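Local coordinates for neural CELL adhesion molecule (Homo sapiens, PDB 2VKX), which is a cell adhesion receptor that probably mediates adhesion between neural cells, represented by its two tandem fibronectin type III domains, at residues E109-K114 with I131-G136. The protein carries 1 engineered substitution. Residues are numbered along the deposited sequence; the frame is centred on the assembly and turned at random.
Sequences EPSAPK and IKQDDG
With chi1 at 55°, S111 holds its OG between its own backbone N and carbonyl carbon, and from there the hydroxyl turns onto the carbonyl of D134. In Q133, chi1 of -67° sets CG anti to the carbonyl carbon, which brings CB and CG beside the carbonyl of A112 and CG near P113 CA. The carbonyl of D134 shows how one acceptor can take two donors from a single residue: S111 N reaches D134 O at 3.0 Å, tilted a little from the carbonyl plane, while S111 OG donates to D134 O at 2.7 Å in that plane, on a lone pair. Two bonds thus grip the same oxygen where the chains do not pair as regular strands. At the other end they do. K114 and I131 form an antiparallel hydrogen-bonded pair, with K114 N to I131 O and I131 N to K114 O both 3.0 Å long; their CB atoms, on the same face of the sheet, approach to 3.7 Å. This is the start of strand 114-119 meeting the end of strand 126-131, the first two strands of the second fibronectin type III domain, a beta-sandwich fold. Beyond the pair, P110 and P113 turn their rings onto strand 177-186, so residues 109-114 reach across to the sheet that holds that strand. P110 also meets the carbonyl of D135, its CB 3.5 Å from D135 O. D134 folds its own chain into an Asx turn, G136 N donating to D134 OD1 at 3.0 Å from above the carboxylate plane. D135 OD1 accepts from the backbone N of G137, D135 N donates to OE1 of E18 of the second subunit, and F102 of that subunit packs on I131.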
loop_
_atom_site.group_PDB
_atom_site.type_symbol
_atom_site.label_atom_id
_atom_site.label_comp_id
_atom_site.label_asym_id
_atom_site.label_seq_id
_atom_site.Cartn_x
_atom_site.Cartn_y
_atom_site.Cartn_z
ATOM N N GLU A 109 11.501 2.197 -10.461
ATOM C CA GLU A 109 10.962 3.178 -11.395
ATOM C C GLU A 109 9.474 2.895 -11.512
ATOM O O GLU A 109 9.023 1.789 -11.233
ATOM C CB GLU A 109 11.629 3.064 -12.771
ATOM C CG GLU A 109 13.148 2.926 -12.713
ATOM C CD GLU A 109 13.840 3.319 -14.014
ATOM O OE1 GLU A 109 13.950 4.534 -14.282
ATOM O OE2 GLU A 109 14.271 2.418 -14.770
ATOM N N PRO A 110 8.691 3.895 -11.927
ATOM C CA PRO A 110 7.248 3.736 -12.068
ATOM C C PRO A 110 6.905 2.821 -13.224
ATOM O O PRO A 110 7.687 2.682 -14.157
ATOM C CB PRO A 110 6.769 5.158 -12.338
ATOM C CG PRO A 110 7.862 6.008 -11.845
ATOM C CD PRO A 110 9.081 5.271 -12.246
ATOM N N SER A 111 5.746 2.181 -13.165
ATOM C CA SER A 111 5.341 1.345 -14.277
ATOM C C SER A 111 4.643 2.335 -15.210
ATOM O O SER A 111 4.324 3.453 -14.799
ATOM C CB SER A 111 4.408 0.220 -13.815
ATOM O OG SER A 111 3.286 0.718 -13.118
ATOM N N ALA A 112 4.438 1.951 -16.465
ATOM C CA ALA A 112 3.815 2.842 -17.434
ATOM C C ALA A 112 2.328 3.016 -17.193
ATOM O O ALA A 112 1.656 2.116 -16.694
ATOM C CB ALA A 112 4.048 2.324 -18.835
ATOM N N PRO A 113 1.793 4.194 -17.526
ATOM C CA PRO A 113 0.366 4.440 -17.333
ATOM C C PRO A 113 -0.411 3.864 -18.511
ATOM O O PRO A 113 0.153 3.688 -19.584
ATOM C CB PRO A 113 0.294 5.962 -17.296
ATOM C CG PRO A 113 1.350 6.352 -18.277
ATOM C CD PRO A 113 2.493 5.437 -17.898
ATOM N N LYS A 114 -1.686 3.550 -18.308
ATOM C CA LYS A 114 -2.523 3.042 -19.389
ATOM C C LYS A 114 -3.085 4.299 -20.038
ATOM O O LYS A 114 -3.340 5.288 -19.349
ATOM C CB LYS A 114 -3.676 2.173 -18.851
ATOM C CG LYS A 114 -3.334 0.693 -18.613
ATOM C CD LYS A 114 -4.582 -0.140 -18.242
ATOM C CE LYS A 114 -5.622 -0.229 -19.394
ATOM N NZ LYS A 114 -6.930 -0.892 -19.027
ATOM N N ILE A 131 -4.785 6.600 -17.117
ATOM C CA ILE A 131 -5.234 5.638 -16.128
ATOM C C ILE A 131 -3.966 5.332 -15.320
ATOM O O ILE A 131 -3.033 4.696 -15.828
ATOM C CB ILE A 131 -5.770 4.366 -16.787
ATOM C CG1 ILE A 131 -6.954 4.721 -17.704
ATOM C CG2 ILE A 131 -6.171 3.369 -15.712
ATOM C CD1 ILE A 131 -7.520 3.563 -18.521
ATOM N N LYS A 132 -3.924 5.811 -14.076
ATOM C CA LYS A 132 -2.753 5.631 -13.225
ATOM C C LYS A 132 -2.393 4.180 -12.890
ATOM O O LYS A 132 -3.251 3.318 -12.766
ATOM C CB LYS A 132 -2.905 6.443 -11.930
ATOM C CG LYS A 132 -2.718 7.948 -12.074
ATOM C CD LYS A 132 -3.939 8.621 -12.661
ATOM C CE LYS A 132 -3.778 10.143 -12.720
ATOM N NZ LYS A 132 -3.684 10.762 -11.371
ATOM N N GLN A 133 -1.094 3.944 -12.749
ATOM C CA GLN A 133 -0.533 2.634 -12.435
ATOM C C GLN A 133 0.499 2.718 -11.300
ATOM O O GLN A 133 0.898 3.793 -10.859
ATOM C CB GLN A 133 0.167 2.047 -13.668
ATOM C CG GLN A 133 -0.728 1.683 -14.849
ATOM C CD GLN A 133 -1.663 0.532 -14.546
ATOM O OE1 GLN A 133 -2.631 0.691 -13.806
ATOM N NE2 GLN A 133 -1.373 -0.634 -15.109
ATOM N N ASP A 134 0.935 1.553 -10.854
ATOM C CA ASP A 134 1.923 1.420 -9.797
ATOM C C ASP A 134 3.045 2.434 -10.032
ATOM O O ASP A 134 3.603 2.475 -11.123
ATOM C CB ASP A 134 2.453 -0.012 -9.847
ATOM C CG ASP A 134 3.445 -0.312 -8.764
ATOM O OD1 ASP A 134 3.801 0.608 -7.998
ATOM O OD2 ASP A 134 3.877 -1.482 -8.687
ATOM N N ASP A 135 3.378 3.249 -9.026
ATOM C CA ASP A 135 4.442 4.248 -9.197
ATOM C C ASP A 135 5.848 3.838 -8.780
ATOM O O ASP A 135 6.765 4.651 -8.845
ATOM C CB ASP A 135 4.095 5.583 -8.508
ATOM C CG ASP A 135 3.872 5.458 -6.994
ATOM O OD1 ASP A 135 4.470 4.570 -6.330
ATOM O OD2 ASP A 135 3.099 6.288 -6.463
ATOM N N GLY A 136 6.019 2.595 -8.339
ATOM C CA GLY A 136 7.346 2.133 -7.967
ATOM C C GLY A 136 7.729 2.245 -6.502
ATOM O O GLY A 136 8.819 1.801 -6.104
#